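XRE-family like protein (Pseudomonas syringae pv. tomato, PDB 3F6W) probably binds DNA through a compact all-helical helix-turn-helix domain of the XRE family, and is found here as an assembly of two chains. Local coordinates at residues 10-15 against 51-56; 14-19 against 45-50; 28-33 against 39-44; 62-65 against 69-72. All blocks are in the same frame, centred on the assembly; numbering follows the deposited sequence. Where two conformers were deposited one is given.

Contact 1: 10-15 against 51-56; sequences ARYQAL and ERRLDV
The loop that joins helix 41-48, the second helix of the helix-turn-helix, to helix 56-66 is tied back to helix 3-26 by one aromatic side chain, Tyr12, working with Arg53 and Leu54. With CG anti to the backbone N (chi1 -174°), the Tyr12 ring leaves its helix pointing at the loop, and its hydroxyl arrives at the loop backbone. There Leu54 N donates to Tyr12 OH at 2.9 Å, in a nearly straight bond (164°) that comes in at the ring edge. A water bridges the same hydroxyl to the carbonyl of Arg52, two residues back along the loop: it accepts from Tyr12 OH and donates to Arg52 O, both at 2.6 Å. Arg53 covers one face of the ring. Its chain bends at chi2 and chi3 and folds back, bringing NH2 over the ring centre, 3.3 Å above the plane, while Arg53 CZ lies 4.0 Å from the ring centroid in a cation-pi contact. The two planes are inclined by 35°, so the stack is tilted. A second water links Gln13 OE1 to Arg53 NH1. Beside these groups, Arg52 forms a salt bridge with Glu58. The phenol thus offers its face to a cation, probably an electrostatically favourable pairing, while the Leu54 N-H and the water, both at the hydroxyl, fix where the ring lies.

Contact 2: 14-19 against 45-50; sequences ALLDLL and SKTENA
Leu16 projects from helix 3-26 toward the end of helix 41-48, and both of its methyl groups meet the same backbone oxygen. Leu16 CD1 and CD2 straddle Thr47 O, each 3.6 Å from it, so the isobutyl fork sits across the carbonyl and not against another side chain of comparable size. With CG anti to the carbonyl carbon (chi1 -66°) and the outer torsion near 180°, the fork is carried outward from its own helix and opens toward the helix end. Its two branches then part company. CD1 continues to the methyl of Ala50, the nearest side-chain atom opposite, with Leu16 CD1 3.8 Å from Ala50 CB; CD2 faces the methyl of Thr47, where Leu16 CD2 and Thr47 CG2 are 4.3 Å apart. The place is made by the way helix 41-48 stops. Ala50 has a positive phi of 60° and closes a Schellman motif, its backbone N donating to Thr47 O at 3.2 Å, so the oxygen under the leucine fork already has a partner within its own chain end. At closest approach the two backbones come near at Leu16 and Glu48, whose CA atoms are 6.3 Å apart. The carboxylate of Glu48 is turned to other partners, a salt bridge with Arg23 and a hydrogen bond from Gln30, and Thr47 OG1 bonds back to Phe43 O. One turn further along helix 3-26, Leu19 carries the apolar surface onward to Phe59, Phe62 and Cys63 of helix 56-66 and to Leu73 of helix 70-78.

Contact 3: 28-33 against 39-44; sequences ITQKEL and RPQSFV
This is the packing of the two helices of the helix-turn-helix unit, helix 30-37 against the start of helix 41-48, with apolar contacts on the inner side and amide contacts on the outer side. Inside, Val44 fits between residues one turn apart on the first helix. Its CG1 rests on the aliphatic part of Gln30, with Val44 CG1 3.8 Å from Gln30 CB, and its CG2 lies 4.0 Å from Leu33 CG. Leu33 leads on from there to Phe62 and Ile66 of helix 56-66. Toward the outside, the two glutamines meet at about a right angle. Gln41 is stretched out, CG anti to the backbone N (chi1 174°), so that its amide reaches across to the neighbouring helix. Gln41 NE2 donates to Gln30 OE1 over 3.3 Å, a rather long bond with an N-H...O angle of 153°, arriving in the plane of the Gln30 carbonyl on a lone pair although the two amide planes stand 79° apart; the oxygen is slightly tilted from the donor's own amide plane. On its other side the Gln41 amide oxygen lies over the base of Lys31, with Gln41 OE1 3.7 Å from Lys31 CB. The first helix is started by Thr29 as N-cap, its OG1 accepting from Glu32 N at 3.0 Å. Because Gln30 NE2 also gives a hydrogen bond to Glu48, both ends of its amide are engaged, one by each end of helix 41-48; this fixes which way round the amide is turned and joins the amide contacts to the valine-leucine packing.

Contact 4: 62-65 against 69-72; sequences FCRG and DPYA
A first torsion of -93°, well away from a staggered value, followed by a bend at chi2 (72°), swings the Arg64 chain over Pro70, while Cys63 puts SG anti to its carbonyl carbon and beside the same proline. Between them these two side chains of helix 56-66 take hold of the pyrrolidine ring of Pro70. Cys63 meets the CA, CB and CD side of the ring: SG is 3.8 Å from Pro70 CA, and Cys63 CB is likewise 3.8 Å from Pro70 CD. Arg64 meets the CG and CD side, crossing the proline at about a right angle, with Arg64 NE 3.5 Å from Pro70 CD, and Pro70 CG sits beneath one face of the guanidinium, offset toward its rim. This is the short turn between the last two helices of the domain, 56-66 and 70-78, and the proline occupies the first position of the second of them. Asp69 precedes it as N-cap: Asp69 OD1 accepts from Tyr71 N at 2.9 Å and from Ala72 N at 3.4 Å, both weak bonds. Past the proline, Arg64 NH2 reaches the edge of the Tyr71 ring, in its plane, at 3.9 Å from Tyr71 CE2, with the guanidinium and ring planes 64° apart. Asp69 OD1 lies in that same ring plane, 5.7 Å from Arg64 NH2, too far for a salt bridge, though it may still favour the guanidinium electrostatically. Cys63 also touches Leu19 of helix 3-26 with its side chain.

In the fold
Contacts 1 and 2 lie next to each other on helix 3-26, their centres about 6 Å apart, and share Ala14 and Leu15; they hold the end of helix 41-48 and the loop that follows it. Contact 3, within the chain span that both enclose, joins helices 30-37 and 41-48, about 12 Å from contact 2 between centres. Contact 4 comes later in the sequence, between helices 56-66 and 70-78, about 14 Å from contact 2 and 15 Å from contact 3. Phe62 connects these last three, touching Thr47, Leu33 and Val44. The helix-turn-helix pair is thus set on a shared core, consistent with a DNA-binding domain, while helix 3-26 also meets the second subunit.

Contact 1: 10-15 against 51-56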
loop_
_atom_site.group_PDB
_atom_site.type_symbol
_atom_site.label_atom_id
_atom_site.label_comp_id
_atom_site.label_asym_id
_atom_site.label_seq_id
_atom_site.Cartn_x
_atom_site.Cartn_y
_atom_site.Cartn_z
ATOM N N ALA A 10 -1.125 1.778 3.334
ATOM C CA ALA A 10 -0.679 0.392 3.333
ATOM C C ALA A 10 0.721 0.247 3.917
ATOM O O ALA A 10 1.023 -0.727 4.603
ATOM C CB ALA A 10 -0.713 -0.179 1.914
ATOM N N ARG A 11 1.597 1.193 3.612
ATOM C CA ARG A 11 2.955 1.096 4.114
ATOM C C ARG A 11 2.940 1.264 5.621
ATOM O O ARG A 11 3.684 0.596 6.338
ATOM C CB ARG A 11 3.821 2.167 3.471
ATOM C CG ARG A 11 4.168 1.832 2.034
ATOM C CD ARG A 11 4.514 3.107 1.272
ATOM N NE ARG A 11 5.761 3.700 1.719
ATOM C CZ ARG A 11 6.006 5.012 1.692
ATOM N NH1 ARG A 11 5.073 5.871 1.256
ATOM N NH2 ARG A 11 7.171 5.470 2.117
ATOM N N TYR A 12 2.078 2.158 6.092
ATOM C CA TYR A 12 1.944 2.377 7.529
ATOM C C TYR A 12 1.385 1.115 8.188
ATOM O O TYR A 12 1.868 0.681 9.232
ATOM C CB TYR A 12 1.052 3.591 7.806
ATOM C CG TYR A 12 1.004 3.928 9.284
ATOM C CD1 TYR A 12 1.978 4.721 9.861
ATOM C CD2 TYR A 12 0.003 3.421 10.097
ATOM C CE1 TYR A 12 1.963 5.014 11.222
ATOM C CE2 TYR A 12 -0.030 3.711 11.467
ATOM C CZ TYR A 12 0.949 4.519 12.010
ATOM O OH TYR A 12 0.926 4.799 13.352
ATOM N N GLN A 13 0.394 0.489 7.559
ATOM C CA GLN A 13 -0.177 -0.712 8.153
ATOM C C GLN A 13 0.838 -1.851 8.172
ATOM O O GLN A 13 0.891 -2.617 9.143
ATOM C CB GLN A 13 -1.471 -1.117 7.450
ATOM C CG GLN A 13 -2.623 -0.150 7.710
ATOM C CD GLN A 13 -3.220 -0.302 9.099
ATOM O OE1 GLN A 13 -3.465 0.685 9.793
ATOM N NE2 GLN A 13 -3.457 -1.542 9.509
ATOM N N ALA A 14 1.655 -1.941 7.124
ATOM C CA ALA A 14 2.710 -2.948 7.052
ATOM C C ALA A 14 3.735 -2.721 8.155
ATOM O O ALA A 14 4.185 -3.668 8.805
ATOM C CB ALA A 14 3.388 -2.937 5.653
ATOM N N LEU A 15 4.093 -1.461 8.390
ATOM C CA LEU A 15 4.959 -1.147 9.523
ATOM C C LEU A 15 4.352 -1.604 10.856
ATOM O O LEU A 15 5.051 -2.194 11.687
ATOM C CB LEU A 15 5.297 0.347 9.566
ATOM C CG LEU A 15 6.334 0.734 10.617
ATOM C CD1 LEU A 15 7.613 -0.058 10.390
ATOM C CD2 LEU A 15 6.605 2.228 10.550
ATOM N N GLU A 51 -5.293 3.372 16.205
ATOM C CA GLU A 51 -6.201 4.386 16.737
ATOM C C GLU A 51 -5.456 5.659 17.177
ATOM O O GLU A 51 -6.060 6.599 17.685
ATOM C CB GLU A 51 -7.016 3.817 17.899
ATOM C CG GLU A 51 -7.849 2.593 17.515
ATOM C CD GLU A 51 -9.065 2.934 16.670
ATOM O OE1 GLU A 51 -9.333 4.136 16.459
ATOM N N ARG A 52 -4.142 5.673 17.003
ATOM C CA ARG A 52 -3.370 6.911 17.159
ATOM C C ARG A 52 -2.200 6.823 16.194
ATOM O O ARG A 52 -1.819 5.728 15.824
ATOM C CB ARG A 52 -2.884 7.093 18.604
ATOM C CG ARG A 52 -1.735 6.192 18.996
ATOM C CD ARG A 52 -1.158 6.538 20.383
ATOM N NE ARG A 52 -0.624 7.896 20.513
ATOM C CZ ARG A 52 0.561 8.298 20.051
ATOM N NH1 ARG A 52 1.344 7.458 19.395
ATOM N NH2 ARG A 52 0.959 9.548 20.228
ATOM N N ARG A 53 -1.626 7.961 15.810
ATOM C CA ARG A 53 -0.548 7.973 14.813
ATOM C C ARG A 53 0.821 7.955 15.490
ATOM O O ARG A 53 1.065 8.700 16.441
ATOM C CB ARG A 53 -0.630 9.212 13.910
ATOM C CG ARG A 53 -2.014 9.603 13.415
ATOM C CD ARG A 53 -2.584 8.589 12.442
ATOM N NE ARG A 53 -1.661 8.229 11.367
ATOM C CZ ARG A 53 -1.749 7.086 10.691
ATOM N NH1 ARG A 53 -2.708 6.212 10.985
ATOM N NH2 ARG A 53 -0.889 6.807 9.728
ATOM N N LEU A 54 1.696 7.067 15.027
ATOM C CA LEU A 54 3.070 7.020 15.514
ATOM C C LEU A 54 3.909 7.988 14.712
ATOM O O LEU A 54 3.876 7.964 13.483
ATOM C CB LEU A 54 3.668 5.627 15.325
ATOM C CG LEU A 54 3.629 4.592 16.442
ATOM C CD1 LEU A 54 4.384 3.345 15.990
ATOM C CD2 LEU A 54 4.224 5.136 17.733
ATOM N N ASP A 55 4.657 8.836 15.402
ATOM C CA ASP A 55 5.652 9.670 14.737
ATOM C C ASP A 55 7.020 8.979 14.794
ATOM O O ASP A 55 7.191 7.954 15.470
ATOM C CB ASP A 55 5.675 11.118 15.272
ATOM C CG ASP A 55 6.192 11.226 16.702
ATOM O OD1 ASP A 55 7.295 10.727 16.983
ATOM O OD2 ASP A 55 5.509 11.847 17.538
ATOM N N VAL A 56 7.985 9.502 14.053
ATOM C CA VAL A 56 9.255 8.782 13.938
ATOM C C VAL A 56 9.989 8.759 15.282
ATOM O O VAL A 56 10.712 7.803 15.596
ATOM C CB VAL A 56 10.147 9.342 12.807
ATOM C CG1 VAL A 56 10.653 10.729 13.160
ATOM C CG2 VAL A 56 11.297 8.380 12.521
HETATM O O HOH W 1 -0.850 3.555 14.838
HETATM O O HOH W 2 -3.753 3.414 9.645
#

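Contact 2: 14-19 against 45-50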
loop_
_atom_site.group_PDB
_atom_site.type_symbol
_atom_site.label_atom_id
_atom_site.label_comp_id
_atom_site.label_asym_id
_atom_site.label_seq_id
_atom_site.Cartn_x
_atom_site.Cartn_y
_atom_site.Cartn_z
ATOM N N ALA A 14 1.655 -1.941 7.124
ATOM C CA ALA A 14 2.710 -2.948 7.052
ATOM C C ALA A 14 3.735 -2.721 8.155
ATOM O O ALA A 14 4.185 -3.668 8.805
ATOM C CB ALA A 14 3.388 -2.937 5.653
ATOM N N LEU A 15 4.093 -1.461 8.390
ATOM C CA LEU A 15 4.959 -1.147 9.523
ATOM C C LEU A 15 4.352 -1.604 10.856
ATOM O O LEU A 15 5.051 -2.194 11.687
ATOM C CB LEU A 15 5.297 0.347 9.566
ATOM C CG LEU A 15 6.334 0.734 10.617
ATOM C CD1 LEU A 15 7.613 -0.058 10.390
ATOM C CD2 LEU A 15 6.605 2.228 10.550
ATOM N N LEU A 16 3.062 -1.351 11.070
ATOM C CA LEU A 16 2.428 -1.850 12.299
ATOM C C LEU A 16 2.485 -3.387 12.388
ATOM O O LEU A 16 2.705 -3.950 13.466
ATOM C CB LEU A 16 0.980 -1.381 12.421
ATOM C CG LEU A 16 0.728 0.125 12.612
ATOM C CD1 LEU A 16 -0.765 0.359 12.827
ATOM C CD2 LEU A 16 1.563 0.689 13.773
ATOM N N ASP A 17 2.254 -4.049 11.261
ATOM C CA ASP A 17 2.336 -5.514 11.169
ATOM C C ASP A 17 3.721 -5.973 11.627
ATOM O O ASP A 17 3.854 -6.874 12.469
ATOM C CB ASP A 17 2.055 -5.931 9.709
ATOM C CG ASP A 17 1.796 -7.433 9.530
ATOM O OD1 ASP A 17 1.608 -8.156 10.540
ATOM O OD2 ASP A 17 1.757 -7.883 8.347
ATOM N N LEU A 18 4.761 -5.344 11.085
ATOM C CA LEU A 18 6.131 -5.679 11.472
ATOM C C LEU A 18 6.404 -5.416 12.936
ATOM O O LEU A 18 7.128 -6.184 13.580
ATOM C CB LEU A 18 7.154 -4.934 10.608
ATOM C CG LEU A 18 7.148 -5.345 9.128
ATOM C CD1 LEU A 18 7.933 -4.340 8.288
ATOM C CD2 LEU A 18 7.689 -6.770 8.950
ATOM N N LEU A 19 5.838 -4.336 13.470
ATOM C CA LEU A 19 6.097 -3.991 14.866
ATOM C C LEU A 19 5.429 -4.980 15.800
ATOM O O LEU A 19 5.970 -5.307 16.862
ATOM C CB LEU A 19 5.583 -2.591 15.203
ATOM C CG LEU A 19 6.433 -1.411 14.749
ATOM C CD1 LEU A 19 5.678 -0.115 14.977
ATOM C CD2 LEU A 19 7.757 -1.399 15.496
ATOM N N SER A 45 -1.451 0.057 23.009
ATOM C CA SER A 45 -2.600 -0.585 22.387
ATOM C C SER A 45 -3.192 0.251 21.241
ATOM O O SER A 45 -3.561 -0.288 20.207
ATOM C CB SER A 45 -3.673 -0.953 23.422
ATOM O OG SER A 45 -4.124 0.192 24.119
ATOM N N LYS A 46 -3.269 1.563 21.415
ATOM C CA LYS A 46 -3.812 2.421 20.357
ATOM C C LYS A 46 -2.850 2.516 19.174
ATOM O O LYS A 46 -3.264 2.654 18.018
ATOM C CB LYS A 46 -4.115 3.824 20.896
ATOM C CG LYS A 46 -5.370 3.877 21.765
ATOM C CD LYS A 46 -5.810 5.297 22.024
ATOM C CE LYS A 46 -7.166 5.322 22.704
ATOM N NZ LYS A 46 -7.611 6.709 22.967
ATOM N N THR A 47 -1.557 2.460 19.465
ATOM C CA THR A 47 -0.568 2.436 18.399
ATOM C C THR A 47 -0.774 1.167 17.568
ATOM O O THR A 47 -0.889 1.216 16.332
ATOM C CB THR A 47 0.861 2.463 18.956
ATOM O OG1 THR A 47 1.141 3.757 19.498
ATOM C CG2 THR A 47 1.860 2.180 17.846
ATOM N N GLU A 48 -0.861 0.025 18.239
ATOM C CA GLU A 48 -1.009 -1.245 17.504
ATOM C C GLU A 48 -2.346 -1.375 16.776
ATOM O O GLU A 48 -2.421 -1.977 15.705
ATOM C CB GLU A 48 -0.746 -2.457 18.407
ATOM C CG GLU A 48 0.641 -2.418 19.044
ATOM C CD GLU A 48 1.011 -3.684 19.808
ATOM O OE1 GLU A 48 0.124 -4.496 20.107
ATOM O OE2 GLU A 48 2.203 -3.866 20.103
ATOM N N ASN A 49 -3.397 -0.802 17.352
ATOM C CA ASN A 49 -4.718 -0.853 16.743
ATOM C C ASN A 49 -4.957 0.218 15.686
ATOM O O ASN A 49 -6.048 0.302 15.150
ATOM C CB ASN A 49 -5.799 -0.731 17.818
ATOM C CG ASN A 49 -5.722 -1.843 18.843
ATOM O OD1 ASN A 49 -5.047 -2.846 18.632
ATOM N ND2 ASN A 49 -6.411 -1.665 19.966
ATOM N N ALA A 50 -3.949 1.040 15.409
ATOM C CA ALA A 50 -4.075 2.172 14.487
ATOM C C ALA A 50 -5.120 3.201 14.900
ATOM O O ALA A 50 -5.753 3.835 14.043
ATOM C CB ALA A 50 -4.353 1.684 13.066
#

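Contact 3: 28-33 against 39-44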
loop_
_atom_site.group_PDB
_atom_site.type_symbol
_atom_site.label_atom_id
_atom_site.label_comp_id
_atom_site.label_asym_id
_atom_site.label_seq_id
_atom_site.Cartn_x
_atom_site.Cartn_y
_atom_site.Cartn_z
ATOM N N ILE A 28 7.263 -9.734 24.873
ATOM C CA ILE A 28 6.947 -8.585 25.725
ATOM C C ILE A 28 5.485 -8.196 25.580
ATOM O O ILE A 28 5.017 -7.997 24.463
ATOM C CB ILE A 28 7.825 -7.373 25.337
ATOM C CG1 ILE A 28 9.302 -7.716 25.548
ATOM C CG2 ILE A 28 7.442 -6.142 26.146
ATOM C CD1 ILE A 28 10.268 -6.724 24.914
ATOM N N THR A 29 4.759 -8.084 26.691
ATOM C CA THR A 29 3.355 -7.691 26.615
ATOM C C THR A 29 3.242 -6.191 26.335
ATOM O O THR A 29 4.211 -5.445 26.512
ATOM C CB THR A 29 2.625 -7.937 27.948
ATOM O OG1 THR A 29 3.319 -7.236 28.994
ATOM C CG2 THR A 29 2.563 -9.432 28.269
ATOM N N GLN A 30 2.058 -5.750 25.925
ATOM C CA GLN A 30 1.809 -4.320 25.762
ATOM C C GLN A 30 2.076 -3.578 27.079
ATOM O O GLN A 30 2.754 -2.553 27.100
ATOM C CB GLN A 30 0.370 -4.070 25.323
ATOM C CG GLN A 30 0.005 -4.670 23.984
ATOM C CD GLN A 30 -1.373 -4.262 23.549
ATOM O OE1 GLN A 30 -2.230 -3.974 24.379
ATOM N NE2 GLN A 30 -1.601 -4.233 22.243
ATOM N N LYS A 31 1.542 -4.107 28.175
ATOM C CA LYS A 31 1.704 -3.483 29.484
ATOM C C LYS A 31 3.181 -3.313 29.831
ATOM O O LYS A 31 3.599 -2.264 30.316
ATOM C CB LYS A 31 0.975 -4.299 30.553
ATOM C CG LYS A 31 1.002 -3.694 31.943
ATOM C CD LYS A 31 0.091 -4.474 32.880
ATOM C CE LYS A 31 0.075 -3.879 34.281
ATOM N NZ LYS A 31 1.321 -4.193 35.037
ATOM N N GLU A 32 3.978 -4.336 29.539
ATOM C CA GLU A 32 5.418 -4.282 29.776
ATOM C C GLU A 32 6.134 -3.272 28.872
ATOM O O GLU A 32 7.029 -2.555 29.322
ATOM C CB GLU A 32 6.034 -5.671 29.600
ATOM C CG GLU A 32 7.554 -5.699 29.626
ATOM C CD GLU A 32 8.123 -5.593 31.024
ATOM O OE1 GLU A 32 9.351 -5.406 31.153
ATOM O OE2 GLU A 32 7.346 -5.700 31.995
ATOM N N LEU A 33 5.754 -3.237 27.594
ATOM C CA LEU A 33 6.327 -2.261 26.676
ATOM C C LEU A 33 6.024 -0.853 27.173
ATOM O O LEU A 33 6.907 0.001 27.214
ATOM C CB LEU A 33 5.792 -2.459 25.251
ATOM C CG LEU A 33 6.282 -1.433 24.222
ATOM C CD1 LEU A 33 7.791 -1.304 24.270
ATOM C CD2 LEU A 33 5.797 -1.791 22.829
ATOM N N ARG A 39 4.917 5.163 29.489
ATOM C CA ARG A 39 3.618 5.627 28.992
ATOM C C ARG A 39 2.504 4.660 29.403
ATOM O O ARG A 39 2.782 3.509 29.750
ATOM C CB ARG A 39 3.663 5.766 27.458
ATOM C CG ARG A 39 4.646 6.849 26.970
ATOM C CD ARG A 39 4.856 6.755 25.480
ATOM N NE ARG A 39 5.797 7.729 24.925
ATOM C CZ ARG A 39 5.433 8.880 24.368
ATOM N NH1 ARG A 39 4.152 9.235 24.346
ATOM N NH2 ARG A 39 6.348 9.690 23.853
ATOM N N PRO A 40 1.237 5.120 29.369
ATOM C CA PRO A 40 0.115 4.244 29.717
ATOM C C PRO A 40 0.027 3.113 28.710
ATOM O O PRO A 40 0.502 3.289 27.592
ATOM C CB PRO A 40 -1.115 5.150 29.556
ATOM C CG PRO A 40 -0.587 6.541 29.521
ATOM C CD PRO A 40 0.787 6.457 28.949
ATOM N N GLN A 41 -0.564 1.986 29.086
ATOM C CA GLN A 41 -0.706 0.878 28.145
ATOM C C GLN A 41 -1.518 1.307 26.936
ATOM O O GLN A 41 -1.323 0.795 25.834
ATOM C CB GLN A 41 -1.384 -0.326 28.791
ATOM C CG GLN A 41 -1.674 -1.441 27.781
ATOM C CD GLN A 41 -2.308 -2.663 28.402
ATOM O OE1 GLN A 41 -2.326 -2.810 29.619
ATOM N NE2 GLN A 41 -2.832 -3.554 27.564
ATOM N N SER A 42 -2.445 2.234 27.148
ATOM C CA SER A 42 -3.289 2.704 26.049
ATOM C C SER A 42 -2.441 3.239 24.898
ATOM O O SER A 42 -2.835 3.123 23.735
ATOM C CB SER A 42 -4.292 3.762 26.523
ATOM O OG SER A 42 -3.639 4.849 27.163
ATOM N N PHE A 43 -1.274 3.792 25.211
ATOM C CA PHE A 43 -0.371 4.275 24.158
ATOM C C PHE A 43 0.011 3.146 23.203
ATOM O O PHE A 43 -0.032 3.283 21.973
ATOM C CB PHE A 43 0.899 4.863 24.771
ATOM C CG PHE A 43 1.914 5.304 23.754
ATOM C CD1 PHE A 43 1.790 6.532 23.124
ATOM C CD2 PHE A 43 2.994 4.492 23.425
ATOM C CE1 PHE A 43 2.723 6.944 22.192
ATOM C CE2 PHE A 43 3.927 4.898 22.495
ATOM C CZ PHE A 43 3.788 6.135 21.880
ATOM N N VAL A 44 0.406 2.023 23.784
ATOM C CA VAL A 44 0.836 0.882 23.000
ATOM C C VAL A 44 -0.347 0.257 22.287
ATOM O O VAL A 44 -0.279 -0.021 21.089
ATOM C CB VAL A 44 1.541 -0.163 23.882
ATOM C CG1 VAL A 44 1.864 -1.404 23.064
ATOM C CG2 VAL A 44 2.809 0.437 24.452
#

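Contact 4: 62-65 against 69-72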
loop_
_atom_site.group_PDB
_atom_site.type_symbol
_atom_site.label_atom_id
_atom_site.label_comp_id
_atom_site.label_asym_id
_atom_site.label_seq_id
_atom_site.Cartn_x
_atom_site.Cartn_y
_atom_site.Cartn_z
ATOM N N PHE A 62 9.782 3.063 20.597
ATOM C CA PHE A 62 8.963 1.849 20.595
ATOM C C PHE A 62 9.870 0.671 20.233
ATOM O O PHE A 62 9.898 -0.355 20.923
ATOM C CB PHE A 62 7.853 2.032 19.549
ATOM C CG PHE A 62 6.697 1.064 19.666
ATOM C CD1 PHE A 62 5.500 1.457 20.246
ATOM C CD2 PHE A 62 6.789 -0.215 19.126
ATOM C CE1 PHE A 62 4.421 0.577 20.319
ATOM C CE2 PHE A 62 5.718 -1.096 19.192
ATOM C CZ PHE A 62 4.534 -0.700 19.792
ATOM N N CYS A 63 10.634 0.841 19.160
ATOM C CA CYS A 63 11.596 -0.169 18.722
ATOM C C CYS A 63 12.618 -0.517 19.806
ATOM O O CYS A 63 12.842 -1.700 20.116
ATOM C CB CYS A 63 12.325 0.309 17.460
ATOM S SG CYS A 63 11.308 0.231 15.947
ATOM N N ARG A 64 13.243 0.508 20.383
ATOM C CA ARG A 64 14.228 0.275 21.435
ATOM C C ARG A 64 13.577 -0.464 22.601
ATOM O O ARG A 64 14.193 -1.335 23.214
ATOM C CB ARG A 64 14.880 1.585 21.904
ATOM C CG ARG A 64 16.179 1.941 21.184
ATOM C CD ARG A 64 15.927 2.387 19.770
ATOM N NE ARG A 64 17.148 2.702 19.031
ATOM C CZ ARG A 64 17.551 3.935 18.730
ATOM N NH1 ARG A 64 16.845 4.986 19.121
ATOM N NH2 ARG A 64 18.670 4.122 18.044
ATOM N N GLY A 65 12.325 -0.132 22.890
ATOM C CA GLY A 65 11.620 -0.755 24.003
ATOM C C GLY A 65 11.409 -2.252 23.798
ATOM O O GLY A 65 11.356 -3.030 24.754
ATOM N N ASP A 69 16.157 -2.837 16.208
ATOM C CA ASP A 69 16.824 -1.678 15.618
ATOM C C ASP A 69 15.865 -0.924 14.692
ATOM O O ASP A 69 15.421 -1.466 13.679
ATOM C CB ASP A 69 18.063 -2.153 14.844
ATOM C CG ASP A 69 18.869 -1.014 14.247
ATOM O OD1 ASP A 69 18.336 0.101 14.085
ATOM O OD2 ASP A 69 20.056 -1.240 13.926
ATOM N N PRO A 70 15.531 0.331 15.039
ATOM C CA PRO A 70 14.560 1.084 14.228
ATOM C C PRO A 70 15.062 1.355 12.813
ATOM O O PRO A 70 14.273 1.311 11.876
ATOM C CB PRO A 70 14.396 2.408 15.008
ATOM C CG PRO A 70 15.634 2.495 15.870
ATOM C CD PRO A 70 15.871 1.054 16.275
ATOM N N TYR A 71 16.351 1.640 12.663
ATOM C CA TYR A 71 16.910 1.890 11.341
ATOM C C TYR A 71 16.784 0.646 10.460
ATOM O O TYR A 71 16.474 0.741 9.273
ATOM C CB TYR A 71 18.385 2.319 11.441
ATOM C CG TYR A 71 18.586 3.631 12.169
ATOM C CD1 TYR A 71 18.649 4.834 11.475
ATOM C CD2 TYR A 71 18.720 3.664 13.551
ATOM C CE1 TYR A 71 18.836 6.031 12.139
ATOM C CE2 TYR A 71 18.895 4.862 14.226
ATOM C CZ TYR A 71 18.951 6.033 13.518
ATOM O OH TYR A 71 19.136 7.209 14.186
ATOM N N ALA A 72 17.035 -0.517 11.052
ATOM C CA ALA A 72 16.957 -1.774 10.325
ATOM C C ALA A 72 15.516 -2.096 9.936
ATOM O O ALA A 72 15.259 -2.598 8.841
ATOM C CB ALA A 72 17.560 -2.911 11.146
#